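PDB 3EUO: type III Pentaketide Synthase from Neurospora crassa, which probably works as an acyltransferase of the chalcone and stilbene synthase family, a type III polyketide synthase that builds pentaketides. Local coordinates for residues Y285-H296 with V356-F365. Sequence-based numbering, arbitrary orientation.
Sequences YQKPADFDWAMH and VKEYVVGCAF
With chi1 near -65° in both, Tyr285 and Tyr359 each set CG opposite the carbonyl carbon, and their rings meet edge to face: Tyr359 CD2 stands over the centre of the Tyr285 ring, 3.5 Å from Tyr285 CG, with the planes at 61°. At the far end of the same ring, Glu358 N donates an almost straight bond (170°) to Tyr285 OH, 2.9 Å away, and a water links that hydroxyl to Glu358 OE1. A leucine in place of Tyr285 would probably leave Glu358 N without this acceptor and the Tyr359 edge without a ring face to rest on. Asp292 OD2 takes Lys357 N at 3.2 Å from above the carboxylate plane, while Asp292 OD1 forms a salt bridge with Arg318; Lys357 NZ, hydrogen-bonded to Lys355 O, meets Asp292 OD1 through a water.

Further along, Val361 CG1 lies 3.9 Å from the centroid of the Trp293 six-membered ring, close to the ring normal, a CH-pi contact. Trp293 NE1 donates a hydrogen bond to Pro288 O at 2.9 Å, the acceptor lying close to the indole plane, which helps to fix the ring's rotation. Met295 SD packs on Cys363 CB at 3.7 Å. Alternating bonds, Val361 N to Asp292 O, Ala294 N to Val361 O (2.8 Å), Cys363 N to Ala294 O and His296 N to Cys363 O, pair the strands in parallel. Strand 359-366 lies between 370-378 and 292-295, the latter outermost, within this chain, in the mixed sheet, at the end built from the C-terminal half of the thiolase-like fold.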
ATOM      1  N   TYR A 285      36.196  -2.050  -6.402  1.00 24.59           N
ATOM      2  CA  TYR A 285      34.793  -2.467  -6.372  1.00 24.63           C
ATOM      3  C   TYR A 285      34.249  -2.570  -7.793  1.00 25.31           C
ATOM      4  O   TYR A 285      33.552  -1.679  -8.280  1.00 25.33           O
ATOM      5  CB  TYR A 285      33.963  -1.526  -5.484  1.00 24.23           C
ATOM      6  CG  TYR A 285      34.395  -1.596  -4.040  1.00 23.19           C
ATOM      7  CD1 TYR A 285      33.842  -2.544  -3.171  1.00 22.28           C
ATOM      8  CD2 TYR A 285      35.391  -0.750  -3.547  1.00 22.84           C
ATOM      9  CE1 TYR A 285      34.254  -2.626  -1.852  1.00 22.40           C
ATOM     10  CE2 TYR A 285      35.809  -0.829  -2.226  1.00 22.33           C
ATOM     11  CZ  TYR A 285      35.243  -1.767  -1.388  1.00 22.82           C
ATOM     12  OH  TYR A 285      35.656  -1.844  -0.084  1.00 22.91           O
ATOM     13  N   GLN A 286      34.594  -3.678  -8.445  1.00 25.88           N
ATOM     14  CA  GLN A 286      34.316  -3.897  -9.863  1.00 27.03           C
ATOM     15  C   GLN A 286      33.593  -5.204 -10.133  1.00 26.69           C
ATOM     16  O   GLN A 286      32.865  -5.322 -11.122  1.00 27.31           O
ATOM     17  CB  GLN A 286      35.622  -3.912 -10.655  1.00 27.52           C
ATOM     18  CG  GLN A 286      35.972  -2.603 -11.326  1.00 30.49           C
ATOM     19  CD  GLN A 286      36.606  -2.817 -12.698  1.00 33.72           C
ATOM     20  OE1 GLN A 286      36.459  -1.990 -13.598  1.00 36.05           O
ATOM     21  NE2 GLN A 286      37.311  -3.931 -12.861  1.00 35.87           N
ATOM     22  N   LYS A 287      33.817  -6.191  -9.271  1.00 26.33           N
ATOM     23  CA  LYS A 287      33.271  -7.535  -9.470  1.00 25.97           C
ATOM     24  C   LYS A 287      32.440  -7.965  -8.251  1.00 24.93           C
ATOM     25  O   LYS A 287      32.644  -7.438  -7.160  1.00 24.32           O
ATOM     26  CB  LYS A 287      34.396  -8.540  -9.778  1.00 26.15           C
ATOM     27  CG  LYS A 287      35.341  -8.840  -8.617  1.00 26.93           C
ATOM     28  CD  LYS A 287      36.367  -9.921  -8.972  1.00 27.29           C
ATOM     29  CE  LYS A 287      37.387 -10.110  -7.859  1.00 28.55           C
ATOM     30  NZ  LYS A 287      38.216  -8.886  -7.648  1.00 29.36           N
ATOM     31  N   PRO A 288      31.488  -8.903  -8.442  1.00 24.11           N
ATOM     32  CA  PRO A 288      30.582  -9.325  -7.361  1.00 23.38           C
ATOM     33  C   PRO A 288      31.282  -9.627  -6.031  1.00 22.53           C
ATOM     34  O   PRO A 288      30.834  -9.162  -4.980  1.00 22.41           O
ATOM     35  CB  PRO A 288      29.932 -10.588  -7.931  1.00 23.38           C
ATOM     36  CG  PRO A 288      29.926 -10.361  -9.393  1.00 24.04           C
ATOM     37  CD  PRO A 288      31.191  -9.609  -9.704  1.00 24.30           C
ATOM     38  N   ALA A 289      32.383 -10.377  -6.085  1.00 21.94           N
ATOM     39  CA  ALA A 289      33.138 -10.751  -4.889  1.00 21.20           C
ATOM     40  C   ALA A 289      33.795  -9.561  -4.179  1.00 20.57           C
ATOM     41  O   ALA A 289      34.227  -9.689  -3.034  1.00 20.13           O
ATOM     42  CB  ALA A 289      34.181 -11.826  -5.228  1.00 21.49           C
ATOM     43  N   ASP A 290      33.865  -8.411  -4.854  1.00 19.75           N
ATOM     44  CA  ASP A 290      34.406  -7.184  -4.252  1.00 19.22           C
ATOM     45  C   ASP A 290      33.486  -6.593  -3.186  1.00 18.52           C
ATOM     46  O   ASP A 290      33.936  -5.824  -2.342  1.00 18.13           O
ATOM     47  CB  ASP A 290      34.667  -6.106  -5.318  1.00 19.60           C
ATOM     48  CG  ASP A 290      35.808  -6.459  -6.267  1.00 20.95           C
ATOM     49  OD1 ASP A 290      36.660  -7.309  -5.927  1.00 21.09           O
ATOM     50  OD2 ASP A 290      35.862  -5.862  -7.366  1.00 22.68           O
ATOM     51  N   PHE A 291      32.198  -6.931  -3.239  1.00 17.64           N
ATOM     52  CA  PHE A 291      31.200  -6.307  -2.366  1.00 17.21           C
ATOM     53  C   PHE A 291      30.804  -7.208  -1.211  1.00 17.29           C
ATOM     54  O   PHE A 291      30.984  -8.431  -1.270  1.00 16.98           O
ATOM     55  CB  PHE A 291      29.930  -5.968  -3.161  1.00 17.18           C
ATOM     56  CG  PHE A 291      30.168  -5.052  -4.324  1.00 16.69           C
ATOM     57  CD1 PHE A 291      30.062  -3.671  -4.168  1.00 16.62           C
ATOM     58  CD2 PHE A 291      30.503  -5.565  -5.573  1.00 16.68           C
ATOM     59  CE1 PHE A 291      30.288  -2.814  -5.245  1.00 16.07           C
ATOM     60  CE2 PHE A 291      30.723  -4.713  -6.659  1.00 17.39           C
ATOM     61  CZ  PHE A 291      30.617  -3.333  -6.488  1.00 16.17           C
ATOM     62  N   ASP A 292      30.261  -6.591  -0.164  1.00 17.05           N
ATOM     63  CA  ASP A 292      29.471  -7.315   0.821  1.00 17.02           C
ATOM     64  C   ASP A 292      28.055  -7.401   0.279  1.00 16.81           C
ATOM     65  O   ASP A 292      27.600  -6.496  -0.407  1.00 16.48           O
ATOM     66  CB  ASP A 292      29.494  -6.604   2.169  1.00 16.90           C
ATOM     67  CG  ASP A 292      30.684  -7.020   3.024  1.00 17.83           C
ATOM     68  OD1 ASP A 292      31.186  -8.158   2.847  1.00 18.58           O
ATOM     69  OD2 ASP A 292      31.116  -6.208   3.871  1.00 18.69           O
ATOM     70  N   TRP A 293      27.374  -8.496   0.587  1.00 16.78           N
ATOM     71  CA  TRP A 293      26.071  -8.777   0.016  1.00 16.67           C
ATOM     72  C   TRP A 293      25.020  -8.956   1.109  1.00 16.80           C
ATOM     73  O   TRP A 293      25.056  -9.921   1.882  1.00 16.94           O
ATOM     74  CB  TRP A 293      26.149 -10.018  -0.871  1.00 17.19           C
ATOM     75  CG  TRP A 293      26.701  -9.761  -2.241  1.00 17.20           C
ATOM     76  CD1 TRP A 293      28.009  -9.557  -2.578  1.00 17.59           C
ATOM     77  CD2 TRP A 293      25.958  -9.713  -3.460  1.00 17.20           C
ATOM     78  NE1 TRP A 293      28.123  -9.369  -3.938  1.00 17.73           N
ATOM     79  CE2 TRP A 293      26.877  -9.453  -4.502  1.00 17.78           C
ATOM     80  CE3 TRP A 293      24.599  -9.849  -3.772  1.00 18.64           C
ATOM     81  CZ2 TRP A 293      26.482  -9.337  -5.838  1.00 17.79           C
ATOM     82  CZ3 TRP A 293      24.205  -9.730  -5.097  1.00 17.98           C
ATOM     83  CH2 TRP A 293      25.145  -9.482  -6.115  1.00 17.67           C
ATOM     84  N   ALA A 294      24.104  -7.996   1.186  1.00 16.45           N
ATOM     85  CA  ALA A 294      22.987  -8.076   2.109  1.00 16.08           C
ATOM     86  C   ALA A 294      21.823  -8.706   1.341  1.00 16.13           C
ATOM     87  O   ALA A 294      21.005  -8.000   0.744  1.00 15.59           O
ATOM     88  CB  ALA A 294      22.616  -6.679   2.612  1.00 16.44           C
ATOM     89  N   MET A 295      21.773 -10.037   1.334  1.00 16.07           N
ATOM     90  CA  MET A 295      20.711 -10.760   0.637  1.00 16.34           C
ATOM     91  C   MET A 295      19.549 -11.046   1.574  1.00 16.22           C
ATOM     92  O   MET A 295      19.764 -11.401   2.733  1.00 16.23           O
ATOM     93  CB  MET A 295      21.245 -12.091   0.098  1.00 16.83           C
ATOM     94  CG  MET A 295      20.224 -12.919  -0.685  1.00 19.09           C
ATOM     95  SD  MET A 295      19.914 -12.287  -2.351  1.00 26.15           S
ATOM     96  CE  MET A 295      21.614 -11.986  -2.850  1.00 18.47           C
ATOM     97  N   HIS A 296      18.322 -10.903   1.078  1.00 15.89           N
ATOM     98  CA  HIS A 296      17.173 -11.393   1.825  1.00 16.38           C
ATOM     99  C   HIS A 296      17.183 -12.916   1.735  1.00 16.32           C
ATOM    100  O   HIS A 296      17.127 -13.473   0.631  1.00 16.21           O
ATOM    101  CB  HIS A 296      15.847 -10.856   1.284  1.00 16.39           C
ATOM    102  CG  HIS A 296      14.655 -11.449   1.968  1.00 17.87           C
ATOM    103  ND1 HIS A 296      13.764 -12.288   1.333  1.00 19.68           N
ATOM    104  CD2 HIS A 296      14.243 -11.366   3.254  1.00 17.48           C
ATOM    105  CE1 HIS A 296      12.839 -12.676   2.194  1.00 18.06           C
ATOM    106  NE2 HIS A 296      13.105 -12.126   3.366  1.00 19.53           N
ATOM    107  N   VAL A 356      36.346  -5.860   5.445  1.00 26.40           N
ATOM    108  CA  VAL A 356      35.007  -5.295   5.566  1.00 25.22           C
ATOM    109  C   VAL A 356      34.834  -4.316   4.415  1.00 24.03           C
ATOM    110  O   VAL A 356      35.602  -3.355   4.286  1.00 23.66           O
ATOM    111  CB  VAL A 356      34.808  -4.563   6.908  1.00 25.29           C
ATOM    112  CG1 VAL A 356      33.422  -3.931   6.984  1.00 25.35           C
ATOM    113  CG2 VAL A 356      35.021  -5.515   8.073  1.00 25.56           C
ATOM    114  N   LYS A 357      33.828  -4.566   3.584  1.00 22.65           N
ATOM    115  CA  LYS A 357      33.660  -3.817   2.343  1.00 21.61           C
ATOM    116  C   LYS A 357      32.979  -2.469   2.543  1.00 21.03           C
ATOM    117  O   LYS A 357      32.097  -2.317   3.391  1.00 20.61           O
ATOM    118  CB  LYS A 357      32.914  -4.657   1.303  1.00 21.69           C
ATOM    119  CG  LYS A 357      33.559  -6.015   1.011  1.00 21.66           C
ATOM    120  CD  LYS A 357      35.066  -5.904   0.717  1.00 22.68           C
ATOM    121  CE  LYS A 357      35.636  -7.221   0.197  1.00 23.22           C
ATOM    122  NZ  LYS A 357      35.487  -8.339   1.161  1.00 24.40           N
ATOM    123  N   GLU A 358      33.406  -1.500   1.740  1.00 19.84           N
ATOM    124  CA  GLU A 358      32.883  -0.140   1.773  1.00 19.63           C
ATOM    125  C   GLU A 358      31.570  -0.035   1.001  1.00 18.57           C
ATOM    126  O   GLU A 358      30.829   0.941   1.150  1.00 18.04           O
ATOM    127  CB  GLU A 358      33.918   0.803   1.165  1.00 19.97           C
ATOM    128  CG  GLU A 358      33.813   2.237   1.617  1.00 23.62           C
ATOM    129  CD  GLU A 358      35.159   2.949   1.639  1.00 26.41           C
ATOM    130  OE1 GLU A 358      36.214   2.283   1.503  1.00 28.16           O
ATOM    131  OE2 GLU A 358      35.155   4.184   1.806  1.00 28.80           O
ATOM    132  N   TYR A 359      31.299  -1.035   0.168  1.00 17.50           N
ATOM    133  CA  TYR A 359      30.116  -1.028  -0.685  1.00 17.28           C
ATOM    134  C   TYR A 359      29.340  -2.320  -0.528  1.00 16.84           C
ATOM    135  O   TYR A 359      29.914  -3.412  -0.518  1.00 16.84           O
ATOM    136  CB  TYR A 359      30.491  -0.779  -2.149  1.00 17.53           C
ATOM    137  CG  TYR A 359      31.098   0.585  -2.382  1.00 18.14           C
ATOM    138  CD1 TYR A 359      30.299   1.680  -2.728  1.00 17.69           C
ATOM    139  CD2 TYR A 359      32.473   0.788  -2.245  1.00 18.51           C
ATOM    140  CE1 TYR A 359      30.855   2.940  -2.924  1.00 18.85           C
ATOM    141  CE2 TYR A 359      33.032   2.044  -2.434  1.00 17.76           C
ATOM    142  CZ  TYR A 359      32.223   3.107  -2.785  1.00 18.47           C
ATOM    143  OH  TYR A 359      32.780   4.347  -2.976  1.00 19.40           O
ATOM    144  N   VAL A 360      28.022  -2.178  -0.412  1.00 16.22           N
ATOM    145  CA  VAL A 360      27.141  -3.279  -0.055  1.00 15.44           C
ATOM    146  C   VAL A 360      26.017  -3.369  -1.076  1.00 14.96           C
ATOM    147  O   VAL A 360      25.356  -2.373  -1.380  1.00 14.78           O
ATOM    148  CB  VAL A 360      26.541  -3.080   1.370  1.00 15.35           C
ATOM    149  CG1 VAL A 360      25.726  -4.289   1.802  1.00 15.16           C
ATOM    150  CG2 VAL A 360      27.644  -2.795   2.385  1.00 15.89           C
ATOM    151  N   VAL A 361      25.818  -4.563  -1.620  1.00 14.46           N
ATOM    152  CA  VAL A 361      24.713  -4.790  -2.530  1.00 14.26           C
ATOM    153  C   VAL A 361      23.557  -5.376  -1.725  1.00 14.38           C
ATOM    154  O   VAL A 361      23.733  -6.392  -1.049  1.00 14.03           O
ATOM    155  CB  VAL A 361      25.118  -5.738  -3.684  1.00 14.40           C
ATOM    156  CG1 VAL A 361      23.936  -6.020  -4.588  1.00 13.87           C
ATOM    157  CG2 VAL A 361      26.266  -5.134  -4.490  1.00 15.28           C
ATOM    158  N   GLY A 362      22.392  -4.728  -1.789  1.00 13.87           N
ATOM    159  CA  GLY A 362      21.189  -5.246  -1.148  1.00 14.86           C
ATOM    160  C   GLY A 362      20.349  -5.939  -2.204  1.00 14.63           C
ATOM    161  O   GLY A 362      20.266  -5.461  -3.329  1.00 14.06           O
ATOM    162  N   CYS A 363      19.752  -7.074  -1.852  1.00 15.62           N
ATOM    163  CA  CYS A 363      18.938  -7.827  -2.804  1.00 15.65           C
ATOM    164  C   CYS A 363      17.797  -8.564  -2.102  1.00 15.54           C
ATOM    165  O   CYS A 363      17.982  -9.129  -1.021  1.00 15.62           O
ATOM    166  CB  CYS A 363      19.814  -8.803  -3.591  1.00 15.79           C
ATOM    167  SG  CYS A 363      18.956  -9.677  -4.918  1.00 18.62           S
ATOM    168  N   ALA A 364      16.619  -8.543  -2.727  1.00 15.32           N
ATOM    169  CA  ALA A 364      15.431  -9.212  -2.206  1.00 15.00           C
ATOM    170  C   ALA A 364      14.499  -9.573  -3.362  1.00 15.04           C
ATOM    171  O   ALA A 364      14.444  -8.859  -4.363  1.00 15.08           O
ATOM    172  CB  ALA A 364      14.700  -8.315  -1.204  1.00 15.02           C
ATOM    173  N   PHE A 365      13.787 -10.690  -3.224  1.00 15.17           N
ATOM    174  CA  PHE A 365      12.756 -11.087  -4.187  1.00 15.88           C
ATOM    175  C   PHE A 365      11.458 -11.299  -3.438  1.00 15.24           C
ATOM    176  O   PHE A 365      11.472 -11.681  -2.257  1.00 14.89           O
ATOM    177  CB  PHE A 365      13.109 -12.406  -4.896  1.00 16.97           C
ATOM    178  CG  PHE A 365      14.516 -12.474  -5.418  1.00 20.00           C
ATOM    179  CD1 PHE A 365      14.818 -12.028  -6.702  1.00 22.74           C
ATOM    180  CD2 PHE A 365      15.536 -13.001  -4.637  1.00 22.13           C
ATOM    181  CE1 PHE A 365      16.123 -12.092  -7.190  1.00 23.73           C
ATOM    182  CE2 PHE A 365      16.848 -13.067  -5.111  1.00 23.26           C
ATOM    183  CZ  PHE A 365      17.138 -12.610  -6.394  1.00 21.58           C
TER
HETATM  184  O   HOH W   1      37.558  -0.429   0.746  1.00 27.00           O
HETATM  185  O   HOH W   2      32.942  -9.152   0.829  1.00 20.58           O
HETATM  186  O   HOH W   3      30.289  -3.916   4.772  1.00 19.97           O
HETATM  187  O   HOH W   4      15.925 -12.687  -1.652  1.00 24.25           O